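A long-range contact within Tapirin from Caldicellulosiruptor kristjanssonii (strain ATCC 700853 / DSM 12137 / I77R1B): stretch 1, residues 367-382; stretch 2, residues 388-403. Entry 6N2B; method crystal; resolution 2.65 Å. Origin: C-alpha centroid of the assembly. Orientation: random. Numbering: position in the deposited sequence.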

ATOM      1  N   ARG A 367       2.129   9.539  26.040  1.00 40.32           N
ATOM      2  CA  ARG A 367       0.839   9.521  26.710  1.00 34.75           C
ATOM      3  C   ARG A 367       0.007   8.376  26.161  1.00 39.56           C
ATOM      4  O   ARG A 367      -0.016   8.147  24.952  1.00 40.90           O
ATOM      5  N   VAL A 368      -0.660   7.643  27.046  1.00 38.62           N
ATOM      6  CA  VAL A 368      -1.688   6.689  26.640  1.00 32.09           C
ATOM      7  C   VAL A 368      -2.994   7.142  27.264  1.00 34.65           C
ATOM      8  O   VAL A 368      -3.077   7.300  28.486  1.00 45.00           O
ATOM      9  N   PHE A 369      -4.009   7.343  26.439  1.00 22.78           N
ATOM     10  CA  PHE A 369      -5.328   7.723  26.907  1.00 28.59           C
ATOM     11  C   PHE A 369      -6.285   6.561  26.680  1.00 27.07           C
ATOM     12  O   PHE A 369      -6.391   6.053  25.566  1.00 28.93           O
ATOM     13  N   ILE A 370      -6.967   6.135  27.734  1.00 28.05           N
ATOM     14  CA  ILE A 370      -7.979   5.092  27.641  1.00 26.01           C
ATOM     15  C   ILE A 370      -9.347   5.745  27.800  1.00 38.44           C
ATOM     16  O   ILE A 370      -9.659   6.324  28.850  1.00 32.51           O
ATOM     17  N   GLU A 371     -10.160   5.665  26.756  1.00 35.14           N
ATOM     18  CA  GLU A 371     -11.426   6.365  26.821  1.00 40.85           C
ATOM     19  C   GLU A 371     -12.419   5.572  27.657  1.00 37.27           C
ATOM     20  O   GLU A 371     -12.208   4.397  27.984  1.00 37.00           O
ATOM     21  N   ALA A 372     -13.504   6.250  28.025  1.00 29.22           N
ATOM     22  CA  ALA A 372     -14.560   5.608  28.789  1.00 33.81           C
ATOM     23  C   ALA A 372     -15.101   4.411  28.022  1.00 31.27           C
ATOM     24  O   ALA A 372     -15.361   4.493  26.821  1.00 38.04           O
ATOM     25  N   GLY A 373     -15.263   3.292  28.712  1.00 34.50           N
ATOM     26  CA  GLY A 373     -15.724   2.097  28.051  1.00 33.52           C
ATOM     27  C   GLY A 373     -14.659   1.343  27.296  1.00 34.91           C
ATOM     28  O   GLY A 373     -14.958   0.263  26.767  1.00 37.74           O
ATOM     29  N   ALA A 374     -13.433   1.869  27.229  1.00 31.72           N
ATOM     30  CA  ALA A 374     -12.296   1.157  26.662  1.00 29.41           C
ATOM     31  C   ALA A 374     -11.525   0.425  27.760  1.00 32.32           C
ATOM     32  O   ALA A 374     -11.769   0.609  28.953  1.00 37.23           O
ATOM     33  N   THR A 375     -10.570  -0.407  27.341  1.00 37.23           N
ATOM     34  CA  THR A 375      -9.798  -1.252  28.251  1.00 32.92           C
ATOM     35  C   THR A 375      -8.441  -1.589  27.643  1.00 36.31           C
ATOM     36  O   THR A 375      -8.367  -2.049  26.502  1.00 35.30           O
ATOM     37  N   LEU A 376      -7.377  -1.373  28.409  1.00 37.45           N
ATOM     38  CA  LEU A 376      -6.034  -1.793  28.038  1.00 27.02           C
ATOM     39  C   LEU A 376      -5.639  -2.938  28.955  1.00 28.40           C
ATOM     40  O   LEU A 376      -5.795  -2.827  30.172  1.00 33.37           O
ATOM     41  N   VAL A 377      -5.132  -4.030  28.381  1.00 25.56           N
ATOM     42  CA  VAL A 377      -4.766  -5.231  29.139  1.00 24.67           C
ATOM     43  C   VAL A 377      -3.334  -5.620  28.801  1.00 27.65           C
ATOM     44  O   VAL A 377      -3.066  -6.099  27.693  1.00 30.55           O
ATOM     45  N   THR A 378      -2.421  -5.456  29.760  1.00 30.69           N
ATOM     46  CA  THR A 378      -1.010  -5.758  29.543  1.00 31.05           C
ATOM     47  C   THR A 378      -0.518  -6.770  30.570  1.00 26.51           C
ATOM     48  O   THR A 378      -1.033  -6.843  31.683  1.00 41.96           O
ATOM     49  N   ARG A 379       0.481  -7.561  30.189  1.00 31.94           N
ATOM     50  CA  ARG A 379       1.083  -8.518  31.114  1.00 35.44           C
ATOM     51  C   ARG A 379       2.210  -7.910  31.940  1.00 33.27           C
ATOM     52  O   ARG A 379       2.495  -8.409  33.037  1.00 35.79           O
ATOM     53  N   ALA A 380       2.846  -6.850  31.441  1.00 27.66           N
ATOM     54  CA  ALA A 380       3.886  -6.121  32.154  1.00 27.89           C
ATOM     55  C   ALA A 380       3.871  -4.675  31.687  1.00 31.13           C
ATOM     56  O   ALA A 380       3.453  -4.378  30.562  1.00 33.55           O
ATOM     57  N   ILE A 381       4.345  -3.780  32.554  1.00 34.11           N
ATOM     58  CA  ILE A 381       4.208  -2.341  32.363  1.00 32.82           C
ATOM     59  C   ILE A 381       5.475  -1.654  32.857  1.00 41.51           C
ATOM     60  O   ILE A 381       6.183  -2.165  33.732  1.00 47.74           O
ATOM     61  N   SER A 382       5.764  -0.484  32.283  1.00 30.41           N
ATOM     62  CA  SER A 382       6.959   0.266  32.659  1.00 32.19           C
ATOM     63  C   SER A 382       6.738   1.722  32.262  1.00 36.75           C
ATOM     64  O   SER A 382       6.945   2.080  31.100  1.00 40.82           O
ATOM     65  N   ILE A 388      -0.461   7.885  31.832  1.00 53.35           N
ATOM     66  CA  ILE A 388      -1.692   7.241  31.388  1.00 40.95           C
ATOM     67  C   ILE A 388      -2.843   7.897  32.131  1.00 37.20           C
ATOM     68  O   ILE A 388      -2.891   7.858  33.366  1.00 61.97           O
ATOM     69  N   GLU A 389      -3.759   8.509  31.393  1.00 40.48           N
ATOM     70  CA  GLU A 389      -4.924   9.138  31.996  1.00 47.63           C
ATOM     71  C   GLU A 389      -6.166   8.594  31.293  1.00 38.51           C
ATOM     72  O   GLU A 389      -6.136   7.590  30.572  1.00 26.89           O
ATOM     73  N   GLY A 390      -7.289   9.280  31.479  1.00 52.37           N
ATOM     74  CA  GLY A 390      -8.535   8.882  30.877  1.00 44.19           C
ATOM     75  C   GLY A 390      -9.382   8.012  31.781  1.00 37.08           C
ATOM     76  O   GLY A 390      -8.887   7.353  32.705  1.00 36.47           O
ATOM     77  N   PRO A 391     -10.685   7.979  31.510  1.00 36.76           N
ATOM     78  CA  PRO A 391     -11.641   7.310  32.407  1.00 38.54           C
ATOM     79  C   PRO A 391     -11.828   5.816  32.179  1.00 37.98           C
ATOM     80  O   PRO A 391     -12.697   5.222  32.829  1.00 46.87           O
ATOM     81  N   GLY A 392     -11.063   5.193  31.295  1.00 32.66           N
ATOM     82  CA  GLY A 392     -11.220   3.777  31.060  1.00 34.61           C
ATOM     83  C   GLY A 392     -10.342   2.907  31.954  1.00 37.83           C
ATOM     84  O   GLY A 392      -9.474   3.388  32.685  1.00 39.86           O
ATOM     85  N   THR A 393     -10.576   1.601  31.848  1.00 33.15           N
ATOM     86  CA  THR A 393      -9.881   0.599  32.641  1.00 27.30           C
ATOM     87  C   THR A 393      -8.509   0.253  32.068  1.00 32.48           C
ATOM     88  O   THR A 393      -8.357   0.027  30.866  1.00 31.33           O
ATOM     89  N   ARG A 394      -7.517   0.175  32.950  1.00 38.05           N
ATOM     90  CA  ARG A 394      -6.159  -0.254  32.627  1.00 35.74           C
ATOM     91  C   ARG A 394      -5.811  -1.414  33.558  1.00 35.38           C
ATOM     92  O   ARG A 394      -5.914  -1.283  34.780  1.00 37.05           O
ATOM     93  N   GLN A 395      -5.442  -2.562  32.989  1.00 33.75           N
ATOM     94  CA  GLN A 395      -5.350  -3.816  33.736  1.00 30.65           C
ATOM     95  C   GLN A 395      -3.994  -4.482  33.512  1.00 40.10           C
ATOM     96  O   GLN A 395      -3.604  -4.730  32.365  1.00 38.76           O
ATOM     97  N   VAL A 396      -3.279  -4.782  34.598  1.00 35.94           N
ATOM     98  CA  VAL A 396      -2.008  -5.503  34.534  1.00 35.02           C
ATOM     99  C   VAL A 396      -2.228  -6.914  35.074  1.00 44.00           C
ATOM    100  O   VAL A 396      -2.688  -7.091  36.213  1.00 43.65           O
ATOM    101  N   ASN A 397      -1.881  -7.920  34.264  1.00 40.17           N
ATOM    102  CA  ASN A 397      -2.162  -9.320  34.587  1.00 38.55           C
ATOM    103  C   ASN A 397      -1.105 -10.177  33.910  1.00 36.12           C
ATOM    104  O   ASN A 397      -1.239 -10.532  32.729  1.00 40.59           O
ATOM    105  N   PRO A 398      -0.053 -10.562  34.635  1.00 41.01           N
ATOM    106  CA  PRO A 398       1.059 -11.306  34.011  1.00 40.39           C
ATOM    107  C   PRO A 398       0.661 -12.625  33.365  1.00 40.84           C
ATOM    108  O   PRO A 398       1.464 -13.185  32.602  1.00 45.69           O
ATOM    109  N   SER A 399      -0.534 -13.135  33.634  1.00 28.42           N
ATOM    110  CA  SER A 399      -0.985 -14.411  33.095  1.00 37.39           C
ATOM    111  C   SER A 399      -2.244 -14.231  32.252  1.00 38.24           C
ATOM    112  O   SER A 399      -3.063 -15.150  32.120  1.00 37.97           O
ATOM    113  N   ALA A 400      -2.409 -13.041  31.681  1.00 32.97           N
ATOM    114  CA  ALA A 400      -3.595 -12.755  30.891  1.00 35.55           C
ATOM    115  C   ALA A 400      -3.672 -13.671  29.671  1.00 41.83           C
ATOM    116  O   ALA A 400      -2.656 -14.067  29.086  1.00 32.14           O
ATOM    117  N   THR A 401      -4.901 -14.017  29.306  1.00 38.65           N
ATOM    118  CA  THR A 401      -5.188 -14.795  28.113  1.00 34.55           C
ATOM    119  C   THR A 401      -5.735 -13.852  27.051  1.00 35.35           C
ATOM    120  O   THR A 401      -6.769 -13.210  27.267  1.00 40.26           O
ATOM    121  N   PHE A 402      -5.037 -13.759  25.911  1.00 36.24           N
ATOM    122  CA  PHE A 402      -5.498 -12.900  24.826  1.00 34.92           C
ATOM    123  C   PHE A 402      -6.378 -13.680  23.858  1.00 30.84           C
ATOM    124  O   PHE A 402      -6.304 -14.910  23.782  1.00 36.06           O
ATOM    125  N   PRO A 403      -7.247 -12.999  23.120  1.00 35.96           N
ATOM    126  CA  PRO A 403      -8.022 -13.691  22.080  1.00 36.21           C
ATOM    127  C   PRO A 403      -7.122 -14.101  20.924  1.00 32.21           C
ATOM    128  O   PRO A 403      -5.952 -13.726  20.828  1.00 29.86           O
TER

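The most distinctive feature of this contact is the way a single arginine closes it. Arg379 sits where the chain turns a corner, and its CA-to-CB bond points sideways, yet its extended m, t, t side chain runs alongside stretch 2 toward Phe402. There Arg379 NE and NH2 both donate to the carbonyl O of Ala400, each at 2.9 Å, while the flat guanidinium lies on the Phe402 ring with centres 3.7 Å apart and planes at 21°. CZ stands over the ring centroid, so the same group makes a cation-pi contact through its face and hydrogen bonds at its edge. NH1 is satisfied elsewhere in the structure.

The strands before the corner illustrate a general principle of parallel sheets: the backbone sets the register, and residues paired across it place their side chains on the same face, one beside the other. Two short parallel ladders are joined here with a register shift of 2. Within the second, Leu376 N donates to Thr393 O at 3.0 Å and Gln395 N to Leu376 O at 2.9 Å, and the rungs alternate faces.

On the face carrying Val377 and Gln395, Val377 (t) sets CG1 3.7 Å from Gln395 OE1 and 4.1 Å from the CB of Ala400, a residue whose CA-to-CB bond points toward stretch 1. The Phe402 ring (chi1 m) also reaches this valine, its CE1 lying 4.3 Å from Val377 CG1. Two residues earlier on the same face, Thr375 and Thr393, both m, sit side by side, with Thr375 OG1 4.0 Å from Thr393 CB.

The other face is more aliphatic. Val368 (t) meets Ile388 (chi1 m), CB to CG1 at 3.8 Å. Ile370 (m, t) bridges the ladders: its CD1 lies 3.9 Å from Ile388 CG2 and 3.6 Å from Arg394 CB. Thr378 (t) places CG2 4.0 Å from Val396 CG2, while its OG1 donates to Ala380 O at 2.7 Å within its own stretch. Ile381 (t, t), beyond the corner, points toward stretch 2 and brings its CG2 to 4.2 Å from Val396 CG2.

Between the ladders, the absence of side chains matters as much as their presence. Gly390 lays its CA over one face of the Phe369 ring (chi1 t), 3.8 Å from the ring centroid; a CB there would fall 2.4 Å from Ile370 O. At Gly392 a CB would clash with Glu371 O and Ile370 CG2. Pro391, lying between these glycines, packs its CG 3.7 Å from Ala372 CB and its CD 3.9 Å from Phe369 CZ.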

ATOM      1  CB  ARG A 367       0.098  10.855  26.524  1.00 40.43           C
ATOM      2  CG  ARG A 367       0.938  12.072  26.889  1.00 45.24           C
ATOM      3  CD  ARG A 367       0.088  13.259  27.346  1.00 49.49           C
ATOM      4  NE  ARG A 367      -0.998  13.606  26.421  1.00 65.53           N
ATOM      5  CZ  ARG A 367      -0.834  14.047  25.169  1.00 62.56           C
ATOM      6  NH1 ARG A 367       0.383  14.193  24.646  1.00 63.01           N
ATOM      7  NH2 ARG A 367      -1.895  14.341  24.429  1.00 54.74           N
ATOM      8  CB  VAL A 368      -1.368   5.252  27.067  1.00 31.01           C
ATOM      9  CG1 VAL A 368      -2.659   4.416  27.078  1.00 26.41           C
ATOM     10  CG2 VAL A 368      -0.329   4.642  26.167  1.00 27.47           C
ATOM     11  CB  PHE A 369      -5.800   8.977  26.178  1.00 27.07           C
ATOM     12  CG  PHE A 369      -7.011   9.614  26.773  1.00 31.66           C
ATOM     13  CD1 PHE A 369      -8.287   9.207  26.392  1.00 38.08           C
ATOM     14  CD2 PHE A 369      -6.882  10.647  27.689  1.00 34.37           C
ATOM     15  CE1 PHE A 369      -9.426   9.812  26.933  1.00 39.79           C
ATOM     16  CE2 PHE A 369      -8.012  11.257  28.240  1.00 32.62           C
ATOM     17  CZ  PHE A 369      -9.284  10.842  27.860  1.00 32.90           C
ATOM     18  CB  ILE A 370      -7.748   3.997  28.687  1.00 23.64           C
ATOM     19  CG1 ILE A 370      -6.280   3.590  28.637  1.00 26.83           C
ATOM     20  CG2 ILE A 370      -8.662   2.805  28.433  1.00 18.89           C
ATOM     21  CD1 ILE A 370      -5.826   2.863  29.828  1.00 26.93           C
ATOM     22  CB  GLU A 371     -11.977   6.630  25.421  1.00 40.03           C
ATOM     23  CG  GLU A 371     -11.384   7.882  24.791  1.00 45.41           C
ATOM     24  CD  GLU A 371     -11.878   8.132  23.375  1.00 49.64           C
ATOM     25  OE1 GLU A 371     -12.683   7.311  22.867  1.00 40.21           O
ATOM     26  OE2 GLU A 371     -11.452   9.153  22.780  1.00 38.46           O
ATOM     27  CB  ALA A 372     -15.678   6.607  29.077  1.00 36.64           C
ATOM     28  CB  ALA A 374     -11.381   2.122  25.916  1.00 26.39           C
ATOM     29  CB  THR A 375     -10.545  -2.552  28.564  1.00 31.43           C
ATOM     30  OG1 THR A 375     -11.804  -2.260  29.186  1.00 30.21           O
ATOM     31  CG2 THR A 375      -9.711  -3.424  29.470  1.00 22.03           C
ATOM     32  CB  LEU A 376      -5.046  -0.631  28.164  1.00 23.22           C
ATOM     33  CG  LEU A 376      -3.650  -0.778  27.543  1.00 21.61           C
ATOM     34  CD1 LEU A 376      -3.040   0.596  27.325  1.00 19.84           C
ATOM     35  CD2 LEU A 376      -2.709  -1.635  28.392  1.00 18.94           C
ATOM     36  CB  VAL A 377      -5.706  -6.401  28.847  1.00 26.88           C
ATOM     37  CG1 VAL A 377      -5.269  -7.622  29.635  1.00 27.44           C
ATOM     38  CG2 VAL A 377      -7.119  -6.015  29.170  1.00 25.98           C
ATOM     39  CB  THR A 378      -0.144  -4.478  29.593  1.00 25.69           C
ATOM     40  OG1 THR A 378       1.167  -4.763  29.090  1.00 28.73           O
ATOM     41  CG2 THR A 378      -0.034  -3.928  31.015  1.00 25.43           C
ATOM     42  CB  ARG A 379       1.601  -9.753  30.355  1.00 28.14           C
ATOM     43  CG  ARG A 379       0.484 -10.583  29.725  1.00 32.78           C
ATOM     44  CD  ARG A 379       0.927 -11.982  29.299  1.00 31.52           C
ATOM     45  NE  ARG A 379      -0.138 -12.683  28.575  1.00 31.68           N
ATOM     46  CZ  ARG A 379      -0.183 -12.824  27.247  1.00 35.77           C
ATOM     47  NH1 ARG A 379       0.778 -12.318  26.480  1.00 26.80           N
ATOM     48  NH2 ARG A 379      -1.193 -13.469  26.676  1.00 33.54           N
ATOM     49  CB  ALA A 380       5.271  -6.732  31.933  1.00 32.64           C
ATOM     50  CB  ILE A 381       2.962  -1.808  33.103  1.00 29.74           C
ATOM     51  CG1 ILE A 381       2.660  -0.352  32.743  1.00 30.09           C
ATOM     52  CG2 ILE A 381       3.148  -1.977  34.596  1.00 31.00           C
ATOM     53  CD1 ILE A 381       1.285   0.101  33.199  1.00 26.32           C
ATOM     54  CB  SER A 382       8.207  -0.302  31.993  1.00 42.89           C
ATOM     55  OG  SER A 382       9.261   0.658  31.987  1.00 45.08           O
ATOM     56  CB  ILE A 388      -1.698   5.727  31.633  1.00 37.75           C
ATOM     57  CG1 ILE A 388      -0.654   5.045  30.780  1.00 33.98           C
ATOM     58  CG2 ILE A 388      -3.041   5.126  31.284  1.00 33.11           C
ATOM     59  CD1 ILE A 388       0.169   4.140  31.568  1.00 41.62           C
ATOM     60  CB  GLU A 389      -4.822  10.671  31.940  1.00 51.54           C
ATOM     61  CG  GLU A 389      -3.410  11.233  31.997  1.00 75.89           C
ATOM     62  CD  GLU A 389      -3.323  12.605  32.700  1.00 93.45           C
ATOM     63  OE1 GLU A 389      -4.248  12.941  33.499  1.00103.55           O
ATOM     64  OE2 GLU A 389      -2.348  13.350  32.472  1.00 86.50           O
ATOM     65  CB  PRO A 391     -12.947   8.058  32.100  1.00 44.13           C
ATOM     66  CG  PRO A 391     -12.814   8.441  30.641  1.00 27.87           C
ATOM     67  CD  PRO A 391     -11.353   8.716  30.419  1.00 37.20           C
ATOM     68  CB  THR A 393     -10.730  -0.662  32.699  1.00 33.71           C
ATOM     69  OG1 THR A 393     -12.040  -0.322  33.169  1.00 42.34           O
ATOM     70  CG2 THR A 393     -10.090  -1.722  33.592  1.00 35.32           C
ATOM     71  CB  ARG A 394      -5.193   0.942  32.764  1.00 33.78           C
ATOM     72  CG  ARG A 394      -3.861   0.692  33.426  1.00 47.63           C
ATOM     73  CD  ARG A 394      -3.330   1.936  34.171  1.00 47.98           C
ATOM     74  NE  ARG A 394      -2.112   1.622  34.935  1.00 59.48           N
ATOM     75  CZ  ARG A 394      -1.354   2.523  35.559  1.00 56.25           C
ATOM     76  NH1 ARG A 394      -1.693   3.808  35.516  1.00 49.89           N
ATOM     77  NH2 ARG A 394      -0.261   2.138  36.230  1.00 48.40           N
ATOM     78  CB  GLN A 395      -6.485  -4.770  33.320  1.00 26.34           C
ATOM     79  CG  GLN A 395      -6.780  -5.879  34.314  1.00 37.45           C
ATOM     80  CD  GLN A 395      -7.493  -7.088  33.701  1.00 49.68           C
ATOM     81  OE1 GLN A 395      -6.911  -7.836  32.914  1.00 46.66           O
ATOM     82  NE2 GLN A 395      -8.752  -7.285  34.071  1.00 53.13           N
ATOM     83  CB  VAL A 396      -0.893  -4.793  35.315  1.00 30.90           C
ATOM     84  CG1 VAL A 396       0.411  -5.518  35.105  1.00 28.12           C
ATOM     85  CG2 VAL A 396      -0.771  -3.344  34.899  1.00 23.54           C
ATOM     86  CB  ASN A 397      -3.568  -9.732  34.155  1.00 32.54           C
ATOM     87  CG  ASN A 397      -3.826 -11.228  34.325  1.00 37.92           C
ATOM     88  OD1 ASN A 397      -2.982 -11.968  34.847  1.00 36.21           O
ATOM     89  ND2 ASN A 397      -5.007 -11.677  33.895  1.00 34.53           N
ATOM     90  CB  PRO A 398       2.021 -11.536  35.184  1.00 37.41           C
ATOM     91  CG  PRO A 398       1.746 -10.392  36.112  1.00 41.43           C
ATOM     92  CD  PRO A 398       0.260 -10.147  36.012  1.00 48.19           C
ATOM     93  CB  SER A 399      -1.217 -15.414  34.227  1.00 49.83           C
ATOM     94  OG  SER A 399      -2.582 -15.429  34.642  1.00 52.27           O
ATOM     95  CB  ALA A 400      -3.606 -11.288  30.457  1.00 33.59           C
ATOM     96  CB  THR A 401      -6.196 -15.900  28.423  1.00 40.16           C
ATOM     97  OG1 THR A 401      -5.518 -16.996  29.048  1.00 39.97           O
ATOM     98  CG2 THR A 401      -6.899 -16.372  27.150  1.00 35.42           C
ATOM     99  CB  PHE A 402      -4.310 -12.305  24.076  1.00 28.83           C
ATOM    100  CG  PHE A 402      -3.455 -11.398  24.912  1.00 34.07           C
ATOM    101  CD1 PHE A 402      -3.887 -10.955  26.158  1.00 30.80           C
ATOM    102  CD2 PHE A 402      -2.216 -10.973  24.444  1.00 28.76           C
ATOM    103  CE1 PHE A 402      -3.098 -10.120  26.927  1.00 29.53           C
ATOM    104  CE2 PHE A 402      -1.419 -10.125  25.208  1.00 29.16           C
ATOM    105  CZ  PHE A 402      -1.857  -9.702  26.449  1.00 28.87           C
ATOM    106  CB  PRO A 403      -9.080 -12.670  21.644  1.00 27.79           C
ATOM    107  CG  PRO A 403      -8.599 -11.349  22.177  1.00 33.88           C
ATOM    108  CD  PRO A 403      -7.731 -11.628  23.367  1.00 30.43           C
TER